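Local coordinates for hemolysin-related protein (Vibrio cholerae serotype O1, PDB 5V6F) that binds mannotriose through its second beta-prism domain, the lectin piece present here, and as a biofilm protein probably targets mammalian glycans, at residues Tyr26-Phe31 / Asn41-Gly46; Val70-Tyr75 / Asn105-Thr110; Gln14-Val19 / Ile119-Val124. One frame throughout, in Å; residues are numbered along the deposited sequence.

Contact 1: residues Tyr26-Phe31 / Asn41-Gly46. With MAN (alpha-D-mannopyranose), chain B; BMA (beta-D-mannopyranose), chain C.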
loop_
_atom_site.group_PDB
_atom_site.type_symbol
_atom_site.label_atom_id
_atom_site.label_comp_id
_atom_site.label_asym_id
_atom_site.label_seq_id
_atom_site.Cartn_x
_atom_site.Cartn_y
_atom_site.Cartn_z
ATOM N N TYR A 26 -6.030 -0.249 -5.655
ATOM C CA TYR A 26 -5.959 1.170 -5.975
ATOM C C TYR A 26 -5.216 1.912 -4.872
ATOM O O TYR A 26 -5.375 1.604 -3.687
ATOM C CB TYR A 26 -7.359 1.771 -6.145
ATOM C CG TYR A 26 -8.023 1.460 -7.466
ATOM C CD1 TYR A 26 -8.811 0.326 -7.621
ATOM C CD2 TYR A 26 -7.875 2.309 -8.557
ATOM C CE1 TYR A 26 -9.426 0.042 -8.833
ATOM C CE2 TYR A 26 -8.483 2.029 -9.770
ATOM C CZ TYR A 26 -9.255 0.897 -9.902
ATOM O OH TYR A 26 -9.870 0.617 -11.105
ATOM N N LEU A 27 -4.410 2.896 -5.269
ATOM C CA LEU A 27 -3.636 3.687 -4.327
ATOM C C LEU A 27 -3.675 5.154 -4.720
ATOM O O LEU A 27 -3.636 5.489 -5.908
ATOM C CB LEU A 27 -2.174 3.233 -4.273
ATOM C CG LEU A 27 -1.902 1.786 -3.864
ATOM C CD1 LEU A 27 -1.847 0.871 -5.084
ATOM C CD2 LEU A 27 -0.615 1.712 -3.057
ATOM N N ARG A 28 -3.765 6.019 -3.711
ATOM C CA ARG A 28 -3.392 7.420 -3.839
ATOM C C ARG A 28 -2.021 7.601 -3.207
ATOM O O ARG A 28 -1.768 7.085 -2.112
ATOM C CB ARG A 28 -4.415 8.340 -3.168
ATOM C CG ARG A 28 -5.633 8.635 -4.030
ATOM C CD ARG A 28 -6.476 9.781 -3.465
ATOM N NE ARG A 28 -7.431 9.337 -2.447
ATOM C CZ ARG A 28 -7.280 9.479 -1.129
ATOM N NH1 ARG A 28 -6.199 10.055 -0.613
ATOM N NH2 ARG A 28 -8.226 9.038 -0.312
ATOM N N SER A 29 -1.133 8.313 -3.896
ATOM C CA SER A 29 0.224 8.469 -3.403
ATOM C C SER A 29 0.790 9.806 -3.858
ATOM O O SER A 29 0.353 10.390 -4.856
ATOM C CB SER A 29 1.131 7.319 -3.873
ATOM O OG SER A 29 1.319 7.340 -5.283
ATOM N N GLY A 30 1.777 10.276 -3.097
ATOM C CA GLY A 30 2.576 11.440 -3.429
ATOM C C GLY A 30 4.006 11.193 -2.990
ATOM O O GLY A 30 4.679 10.326 -3.557
ATOM N N PHE A 31 4.482 11.936 -1.986
ATOM C CA PHE A 31 5.744 11.614 -1.326
ATOM C C PHE A 31 5.613 10.428 -0.381
ATOM O O PHE A 31 6.631 9.944 0.129
ATOM C CB PHE A 31 6.274 12.813 -0.530
ATOM C CG PHE A 31 6.717 13.985 -1.377
ATOM C CD1 PHE A 31 6.577 13.976 -2.755
ATOM C CD2 PHE A 31 7.275 15.101 -0.775
ATOM C CE1 PHE A 31 6.983 15.057 -3.517
ATOM C CE2 PHE A 31 7.686 16.185 -1.531
ATOM C CZ PHE A 31 7.538 16.161 -2.905
ATOM N N ASN A 41 -13.668 3.592 -5.260
ATOM C CA ASN A 41 -14.508 4.256 -4.272
ATOM C C ASN A 41 -14.150 3.939 -2.827
ATOM O O ASN A 41 -14.536 4.705 -1.939
ATOM C CB ASN A 41 -15.979 3.876 -4.482
ATOM C CG ASN A 41 -16.574 4.500 -5.720
ATOM O OD1 ASN A 41 -16.089 5.518 -6.211
ATOM N ND2 ASN A 41 -17.639 3.895 -6.227
ATOM N N ASN A 42 -13.449 2.836 -2.553
ATOM C CA ASN A 42 -13.317 2.363 -1.179
ATOM C C ASN A 42 -11.907 2.530 -0.613
ATOM O O ASN A 42 -11.546 1.834 0.343
ATOM C CB ASN A 42 -13.775 0.905 -1.066
ATOM C CG ASN A 42 -12.817 -0.087 -1.709
ATOM O OD1 ASN A 42 -11.727 0.262 -2.162
ATOM N ND2 ASN A 42 -13.226 -1.352 -1.730
ATOM N N LEU A 43 -11.116 3.459 -1.143
ATOM C CA LEU A 43 -9.769 3.650 -0.618
ATOM C C LEU A 43 -9.806 4.038 0.856
ATOM O O LEU A 43 -10.665 4.807 1.299
ATOM C CB LEU A 43 -9.020 4.711 -1.424
ATOM C CG LEU A 43 -8.484 4.238 -2.782
ATOM C CD1 LEU A 43 -9.536 4.392 -3.867
ATOM C CD2 LEU A 43 -7.212 4.985 -3.157
ATOM N N VAL A 44 -8.848 3.497 1.606
ATOM C CA VAL A 44 -8.706 3.701 3.044
ATOM C C VAL A 44 -7.451 4.536 3.257
ATOM O O VAL A 44 -6.365 4.153 2.806
ATOM C CB VAL A 44 -8.597 2.358 3.790
ATOM C CG1 VAL A 44 -8.302 2.574 5.271
ATOM C CG2 VAL A 44 -9.858 1.530 3.601
ATOM N N GLY A 45 -7.589 5.660 3.937
ATOM C CA GLY A 45 -6.448 6.515 4.204
ATOM C C GLY A 45 -6.899 7.948 4.417
ATOM O O GLY A 45 -8.026 8.195 4.839
ATOM N N GLY A 46 -6.002 8.879 4.117
ATOM C CA GLY A 46 -6.293 10.282 4.290
ATOM C C GLY A 46 -7.192 10.832 3.199
ATOM O O GLY A 46 -7.185 10.363 2.057
HETATM C C1 MAN B . 2.792 15.325 -1.263
HETATM C C2 MAN B . 1.479 15.590 -1.981
HETATM C C3 MAN B . 0.330 15.354 -1.015
HETATM C C4 MAN B . 0.448 13.966 -0.331
HETATM C C5 MAN B . 1.860 13.770 0.281
HETATM C C6 MAN B . 2.110 12.359 0.828
HETATM O O2 MAN B . 1.286 14.679 -3.057
HETATM O O3 MAN B . -0.930 15.485 -1.670
HETATM O O4 MAN B . -0.510 13.865 0.707
HETATM O O5 MAN B . 2.853 14.035 -0.723
HETATM O O6 MAN B . 1.887 11.418 -0.222
HETATM C C1 BMA C . 4.729 19.505 1.852
HETATM C C2 BMA C . 3.513 19.686 2.752
HETATM C C3 BMA C . 3.124 18.321 3.369
HETATM C C4 BMA C . 3.082 17.192 2.331
HETATM C C5 BMA C . 4.338 17.215 1.440
HETATM C C6 BMA C . 4.258 16.256 0.286
HETATM O O1 BMA C . 4.986 20.724 1.198
HETATM O O2 BMA C . 2.398 20.160 2.006
HETATM O O3 BMA C . 1.862 18.363 4.001
HETATM O O4 BMA C . 2.966 15.929 3.012
HETATM O O5 BMA C . 4.489 18.536 0.881
HETATM O O6 BMA C . 2.952 16.340 -0.265
#

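Contact 2: residues Val70-Tyr75 / Asn105-Thr110. With BMA (beta-D-mannopyranose), chain C; MAN (alpha-D-mannopyranose), chain B; SO4 (sulfate ion), chain D.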
loop_
_atom_site.group_PDB
_atom_site.type_symbol
_atom_site.label_atom_id
_atom_site.label_comp_id
_atom_site.label_asym_id
_atom_site.label_seq_id
_atom_site.Cartn_x
_atom_site.Cartn_y
_atom_site.Cartn_z
ATOM N N VAL A 70 8.398 -2.769 0.237
ATOM C CA VAL A 70 7.678 -1.721 0.953
ATOM C C VAL A 70 8.678 -0.943 1.792
ATOM O O VAL A 70 9.360 -1.520 2.648
ATOM C CB VAL A 70 6.566 -2.304 1.838
ATOM C CG1 VAL A 70 5.807 -1.189 2.559
ATOM C CG2 VAL A 70 5.611 -3.146 1.007
ATOM N N THR A 71 8.757 0.362 1.559
ATOM C CA THR A 71 9.611 1.243 2.344
ATOM C C THR A 71 8.741 2.031 3.318
ATOM O O THR A 71 7.787 2.703 2.908
ATOM C CB THR A 71 10.411 2.185 1.445
ATOM O OG1 THR A 71 11.166 1.417 0.501
ATOM C CG2 THR A 71 11.375 3.034 2.273
ATOM N N SER A 72 9.074 1.946 4.602
ATOM C CA SER A 72 8.371 2.666 5.652
ATOM C C SER A 72 9.392 3.458 6.451
ATOM O O SER A 72 10.582 3.139 6.451
ATOM C CB SER A 72 7.608 1.710 6.580
ATOM O OG SER A 72 6.777 0.824 5.853
ATOM N N GLY A 73 8.931 4.497 7.135
ATOM C CA GLY A 73 9.842 5.246 7.980
ATOM C C GLY A 73 9.178 6.441 8.622
ATOM O O GLY A 73 7.956 6.601 8.588
ATOM N N LEU A 74 10.024 7.277 9.220
ATOM C CA LEU A 74 9.599 8.500 9.890
ATOM C C LEU A 74 9.463 9.595 8.842
ATOM O O LEU A 74 10.445 10.228 8.448
ATOM C CB LEU A 74 10.596 8.891 10.976
ATOM C CG LEU A 74 10.277 10.169 11.753
ATOM C CD1 LEU A 74 8.928 10.077 12.446
ATOM C CD2 LEU A 74 11.369 10.446 12.772
ATOM N N TYR A 75 8.232 9.801 8.385
ATOM C CA TYR A 75 7.933 10.802 7.373
ATOM C C TYR A 75 8.332 12.191 7.856
ATOM O O TYR A 75 8.134 12.542 9.022
ATOM C CB TYR A 75 6.441 10.742 7.052
ATOM C CG TYR A 75 5.979 11.563 5.876
ATOM C CD1 TYR A 75 6.576 11.438 4.627
ATOM C CD2 TYR A 75 4.913 12.443 6.005
ATOM C CE1 TYR A 75 6.137 12.183 3.546
ATOM C CE2 TYR A 75 4.465 13.188 4.929
ATOM C CZ TYR A 75 5.079 13.052 3.701
ATOM O OH TYR A 75 4.648 13.787 2.620
ATOM N N ASN A 105 14.848 7.056 9.356
ATOM C CA ASN A 105 14.633 5.839 10.136
ATOM C C ASN A 105 13.826 4.816 9.343
ATOM O O ASN A 105 12.838 4.254 9.821
ATOM C CB ASN A 105 13.951 6.165 11.461
ATOM C CG ASN A 105 14.725 7.179 12.272
ATOM O OD1 ASN A 105 15.946 7.093 12.383
ATOM N ND2 ASN A 105 14.024 8.161 12.822
ATOM N N LYS A 106 14.270 4.563 8.122
ATOM C CA LYS A 106 13.502 3.755 7.192
ATOM C C LYS A 106 13.772 2.269 7.389
ATOM O O LYS A 106 14.797 1.851 7.936
ATOM C CB LYS A 106 13.813 4.155 5.749
ATOM C CG LYS A 106 13.313 5.554 5.382
ATOM C CD LYS A 106 13.545 5.905 3.914
ATOM C CE LYS A 106 15.025 5.984 3.558
ATOM N NZ LYS A 106 15.761 6.959 4.404
ATOM N N LYS A 107 12.805 1.472 6.956
ATOM C CA LYS A 107 12.954 0.034 6.817
ATOM C C LYS A 107 12.390 -0.364 5.463
ATOM O O LYS A 107 11.536 0.330 4.904
ATOM C CB LYS A 107 12.232 -0.731 7.930
ATOM C CG LYS A 107 10.730 -0.508 7.962
ATOM C CD LYS A 107 10.063 -1.414 8.981
ATOM C CE LYS A 107 8.550 -1.216 8.999
ATOM N NZ LYS A 107 7.857 -2.236 9.839
ATOM N N VAL A 108 12.880 -1.481 4.935
ATOM C CA VAL A 108 12.399 -2.032 3.676
ATOM C C VAL A 108 12.000 -3.479 3.917
ATOM O O VAL A 108 12.796 -4.269 4.434
ATOM C CB VAL A 108 13.458 -1.935 2.564
ATOM C CG1 VAL A 108 12.893 -2.440 1.233
ATOM C CG2 VAL A 108 13.950 -0.508 2.425
ATOM N N GLU A 109 10.767 -3.819 3.554
ATOM C CA GLU A 109 10.219 -5.157 3.736
ATOM C C GLU A 109 9.831 -5.704 2.370
ATOM O O GLU A 109 9.063 -5.068 1.637
ATOM C CB GLU A 109 9.027 -5.121 4.696
ATOM C CG GLU A 109 9.426 -4.686 6.104
ATOM C CD GLU A 109 8.257 -4.266 6.975
ATOM O OE1 GLU A 109 7.332 -3.593 6.473
ATOM O OE2 GLU A 109 8.273 -4.600 8.178
ATOM N N THR A 110 10.373 -6.872 2.029
ATOM C CA THR A 110 10.215 -7.472 0.711
ATOM C C THR A 110 9.484 -8.797 0.860
ATOM O O THR A 110 9.802 -9.591 1.754
ATOM C CB THR A 110 11.576 -7.677 0.035
ATOM O OG1 THR A 110 12.270 -6.426 -0.042
ATOM C CG2 THR A 110 11.406 -8.233 -1.368
HETATM C C1 BMA C . 4.729 19.505 1.852
HETATM C C2 BMA C . 3.513 19.686 2.752
HETATM C C3 BMA C . 3.124 18.321 3.369
HETATM C C4 BMA C . 3.082 17.192 2.331
HETATM C C5 BMA C . 4.338 17.215 1.440
HETATM C C6 BMA C . 4.258 16.256 0.286
HETATM O O1 BMA C . 4.986 20.724 1.198
HETATM O O2 BMA C . 2.398 20.160 2.006
HETATM O O3 BMA C . 1.862 18.363 4.001
HETATM O O4 BMA C . 2.966 15.929 3.012
HETATM O O5 BMA C . 4.489 18.536 0.881
HETATM O O6 BMA C . 2.952 16.340 -0.265
HETATM C C1 MAN B . 2.792 15.325 -1.263
HETATM C C2 MAN B . 1.479 15.590 -1.981
HETATM C C3 MAN B . 0.330 15.354 -1.015
HETATM C C4 MAN B . 0.448 13.966 -0.331
HETATM C C5 MAN B . 1.860 13.770 0.281
HETATM C C6 MAN B . 2.110 12.359 0.828
HETATM O O2 MAN B . 1.286 14.679 -3.057
HETATM O O3 MAN B . -0.930 15.485 -1.670
HETATM O O4 MAN B . -0.510 13.865 0.707
HETATM O O5 MAN B . 2.853 14.035 -0.723
HETATM O O6 MAN B . 1.887 11.418 -0.222
HETATM S S SO4 D . 17.815 6.135 7.628
HETATM O O1 SO4 D . 17.890 5.446 8.916
HETATM O O2 SO4 D . 17.699 7.576 7.851
HETATM O O3 SO4 D . 16.654 5.654 6.894
HETATM O O4 SO4 D . 19.027 5.852 6.863
HETATM O O HOH W 1 8.376 -1.329 5.290
#

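Contact 3: residues Gln14-Val19 / Ile119-Val124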
loop_
_atom_site.group_PDB
_atom_site.type_symbol
_atom_site.label_atom_id
_atom_site.label_comp_id
_atom_site.label_asym_id
_atom_site.label_seq_id
_atom_site.Cartn_x
_atom_site.Cartn_y
_atom_site.Cartn_z
ATOM N N GLN A 14 -7.624 -0.289 11.865
ATOM C CA GLN A 14 -7.603 -1.310 10.826
ATOM C C GLN A 14 -8.894 -1.301 10.013
ATOM O O GLN A 14 -9.994 -1.389 10.570
ATOM C CB GLN A 14 -7.396 -2.692 11.442
ATOM C CG GLN A 14 -7.272 -3.794 10.398
ATOM C CD GLN A 14 -7.113 -5.175 10.995
ATOM O OE1 GLN A 14 -6.831 -5.330 12.182
ATOM N NE2 GLN A 14 -7.293 -6.191 10.164
ATOM N N SER A 15 -8.750 -1.216 8.693
ATOM C CA SER A 15 -9.844 -1.429 7.763
ATOM C C SER A 15 -9.545 -2.660 6.917
ATOM O O SER A 15 -8.391 -3.075 6.772
ATOM C CB SER A 15 -10.067 -0.213 6.856
ATOM O OG SER A 15 -10.505 0.915 7.599
ATOM N N GLN A 16 -10.601 -3.248 6.362
ATOM C CA GLN A 16 -10.483 -4.481 5.592
ATOM C C GLN A 16 -11.178 -4.277 4.255
ATOM O O GLN A 16 -12.353 -3.904 4.213
ATOM C CB GLN A 16 -11.071 -5.666 6.374
ATOM C CG GLN A 16 -10.483 -5.741 7.797
ATOM C CD GLN A 16 -10.707 -7.065 8.511
ATOM O OE1 GLN A 16 -9.778 -7.624 9.113
ATOM N NE2 GLN A 16 -11.934 -7.560 8.473
ATOM N N ARG A 17 -10.444 -4.488 3.164
ATOM C CA ARG A 17 -10.956 -4.237 1.819
ATOM C C ARG A 17 -10.873 -5.518 1.002
ATOM O O ARG A 17 -9.779 -6.020 0.721
ATOM C CB ARG A 17 -10.192 -3.096 1.152
ATOM C CG ARG A 17 -10.495 -1.722 1.765
ATOM C CD ARG A 17 -11.971 -1.340 1.587
ATOM N NE ARG A 17 -12.323 -0.068 2.219
ATOM C CZ ARG A 17 -12.859 0.060 3.429
ATOM N NH1 ARG A 17 -13.109 -1.002 4.183
ATOM N NH2 ARG A 17 -13.143 1.268 3.895
ATOM N N VAL A 18 -12.032 -6.038 0.627
ATOM C CA VAL A 18 -12.126 -7.286 -0.116
ATOM C C VAL A 18 -11.787 -7.027 -1.573
ATOM O O VAL A 18 -12.240 -6.043 -2.173
ATOM C CB VAL A 18 -13.533 -7.895 0.044
ATOM C CG1 VAL A 18 -13.718 -9.098 -0.864
ATOM C CG2 VAL A 18 -13.776 -8.282 1.496
ATOM N N VAL A 19 -10.978 -7.912 -2.145
ATOM C CA VAL A 19 -10.613 -7.823 -3.553
ATOM C C VAL A 19 -11.750 -8.387 -4.394
ATOM O O VAL A 19 -12.221 -9.508 -4.159
ATOM C CB VAL A 19 -9.298 -8.571 -3.820
ATOM C CG1 VAL A 19 -8.907 -8.430 -5.272
ATOM C CG2 VAL A 19 -8.194 -8.049 -2.910
ATOM N N ILE A 119 -4.758 -13.226 -3.653
ATOM C CA ILE A 119 -4.999 -12.224 -2.621
ATOM C C ILE A 119 -6.497 -11.938 -2.599
ATOM O O ILE A 119 -7.049 -11.416 -3.573
ATOM C CB ILE A 119 -4.193 -10.949 -2.886
ATOM C CG1 ILE A 119 -2.694 -11.255 -2.956
ATOM C CG2 ILE A 119 -4.470 -9.918 -1.802
ATOM C CD1 ILE A 119 -1.873 -10.133 -3.571
ATOM N N LYS A 120 -7.166 -12.277 -1.497
ATOM C CA LYS A 120 -8.607 -12.088 -1.408
ATOM C C LYS A 120 -8.999 -10.834 -0.643
ATOM O O LYS A 120 -10.132 -10.364 -0.790
ATOM C CB LYS A 120 -9.270 -13.309 -0.754
ATOM C CG LYS A 120 -9.081 -13.426 0.753
ATOM C CD LYS A 120 -9.639 -14.746 1.266
ATOM C CE LYS A 120 -9.598 -14.830 2.787
ATOM N NZ LYS A 120 -9.881 -16.211 3.277
ATOM N N GLN A 121 -8.085 -10.269 0.140
ATOM C CA GLN A 121 -8.405 -9.134 0.988
ATOM C C GLN A 121 -7.116 -8.390 1.296
ATOM O O GLN A 121 -6.043 -8.992 1.388
ATOM C CB GLN A 121 -9.107 -9.601 2.271
ATOM C CG GLN A 121 -9.435 -8.517 3.285
ATOM C CD GLN A 121 -10.239 -9.054 4.454
ATOM O OE1 GLN A 121 -11.375 -9.502 4.289
ATOM N NE2 GLN A 121 -9.650 -9.021 5.643
ATOM N N ILE A 122 -7.230 -7.071 1.418
ATOM C CA ILE A 122 -6.140 -6.220 1.870
ATOM C C ILE A 122 -6.588 -5.586 3.176
ATOM O O ILE A 122 -7.631 -4.919 3.223
ATOM C CB ILE A 122 -5.770 -5.139 0.843
ATOM C CG1 ILE A 122 -5.542 -5.754 -0.543
ATOM C CG2 ILE A 122 -4.520 -4.381 1.311
ATOM C CD1 ILE A 122 -5.287 -4.727 -1.641
ATOM N N ASN A 123 -5.822 -5.811 4.234
ATOM C CA ASN A 123 -6.010 -5.075 5.469
ATOM C C ASN A 123 -5.156 -3.820 5.396
ATOM O O ASN A 123 -4.018 -3.865 4.928
ATOM C CB ASN A 123 -5.626 -5.925 6.681
ATOM C CG ASN A 123 -6.475 -7.177 6.806
ATOM O OD1 ASN A 123 -7.664 -7.166 6.491
ATOM N ND2 ASN A 123 -5.866 -8.262 7.262
ATOM N N VAL A 124 -5.728 -2.693 5.818
ATOM C CA VAL A 124 -5.071 -1.396 5.733
ATOM C C VAL A 124 -5.209 -0.696 7.075
ATOM O O VAL A 124 -6.313 -0.615 7.625
ATOM C CB VAL A 124 -5.670 -0.516 4.618
ATOM C CG1 VAL A 124 -4.876 0.777 4.480
ATOM C CG2 VAL A 124 -5.714 -1.277 3.295
HETATM O O HOH W 2 -11.785 -11.804 -2.606
#

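Contact 1: residues Tyr26-Phe31 / Asn41-Gly46
R28 closes on the carbonyl oxygen of G46 with both terminal nitrogens: NH1 to G46 O is 2.9 Å and NH2 to G46 O is also 2.9 Å. The acceptor lies close to the guanidinium plane, 12° out of it, so one oxygen sits at the planar end between two donors and the two-nitrogen, end-on grip fixes the rotation of the group. The chain reaches it through a bend at chi3 (-85°), which turns NE off the line of the carbons before it. Nearer the backbone the contact is apolar. L43 crosses the R28 side chain obliquely, its CD2 lying 3.6 Å from R28 N and 4.1 Å from R28 CG, while its CD1 meets Y26 CB at 4.1 Å. Both R28 and L43 also touch A35: R28 of strand 24-29 reaches over strand 33-37 to L43 and G46, the residues flanking the short strand 44-45. R28 NH1 has a further acceptor in G53 O, and G53 N in turn bonds the mannose. Farther along 26-31, F31 N donates to MAN O5 at 2.9 Å (167°), and the F31 ring receives MAN C1 over one face, offset toward the rim. G30 and F31 thus belong to the mannotriose pocket of this beta-prism lectin domain, while R28 stands behind it, in the second shell, through G53.

Contact 2: residues Val70-Tyr75 / Asn105-Thr110
S72 and K107 form the dense part of this antiparallel pairing. S72 N reaches K107 O at 3.0 Å and K107 N returns to S72 O at 2.8 Å, a hydrogen-bonded pair repeated two residues along by V70 and E109, with T71 and V108 as the non-hydrogen-bonded pair between. At G73 the backbones close further, G73 CA standing 4.0 Å from K106 CA. On the face carrying V70, S72, K107 and E109, S72 CB rests 3.9 Å from K107 CE. K107 puts CG between backbone N and carbonyl carbon (chi1 62°), then runs extended to NZ, which bridges E109 OE2 at 2.9 Å from above the carboxylate plane. That ammonium also bonds G8 O and lies in cation-pi contact with Y9. One water links S72 OG, V70 O and E109 OE1. N105, K106 and V108 form the solvent side: L74 CD2 lies 3.5 Å from N105 ND2, V108 CG2 touches T71 OG1, and K106 turns away to a sulfate, probably from the crystallisation liquor, with K106 NZ 2.9 Å from SO4 O3. At the C-terminal end of strand 65-75, Y75 OH meets BMA O4 at 2.8 Å, at the ring edge. The chemistry implies a partly exposed network of charges and one water tying strand 106-112 to G8, while that C-terminal end delivers a tyrosine hydroxyl to the glycan.

Contact 3: residues Gln14-Val19 / Ile119-Val124
Q16 lies alongside N123, both pointing the same way, and crosses Q121, so three amides cluster on one face of an antiparallel pairing. Its CB is 3.7 Å from Q121 NE2. With CG anti to the carbonyl carbon (chi1 -52°), CG comes 3.4 Å from N123 OD1, and CD then lies 3.6 Å from Q121 NE2. At the tip, Q16 OE1 stands 3.4 Å from N123 OD1, two acceptors with no bond between them, and Q16 NE2 has Q121 NE2 as its neighbour. The hydrogen bond between side-chain amides here is within one strand: Q121 NE2 donates to N123 OD1 at 2.8 Å (144°). N123 ND2 goes on to Q135 OE1 of the adjoining strand, so both ends of the asparagine amide are engaged and its orientation is fixed. The backbone joins the strands through the hydrogen-bonded pairs S15 with V124 and R17 with I122; S15 N to V124 O is a short 2.7 Å at 178°. V19 N adds one more backbone bond, to K120 O, from above that carbonyl plane. Separately, K120 and Q121 both face V137 of strand 131-137, a classic beta bulge. V19 CG2 also packs on I122 CG1 at 4.2 Å. The hydrogen bonds crossing this contact are thus all main-chain; one face is a polar amide surface, and the other sets I122 and V124 beside S15 and R17, whose NE bonds N42 O.

How the contacts relate
Contacts 2 and 3 are true neighbour pairings, each joining an outer strand of its four-stranded sheet to the next one in, whereas contact 1 reaches across a middle strand of the third sheet. Contact 1 has no exposed touching residue; contacts 2 and 3 have three and four. Contacts 1 and 3 meet where two sheets adjoin: V44 packs on S15 and V124, and R17 NE bonds N42 O. Contacts 1 and 2 meet at the glycan, F31 CB lying 3.7 Å from Y75 OH. Contact 1 pairs L43 packing with one arginine-carbonyl grip, contact 2 adds a lysine-glutamate bridge and a water to its backbone ladder, and contact 3 adds neutral amides.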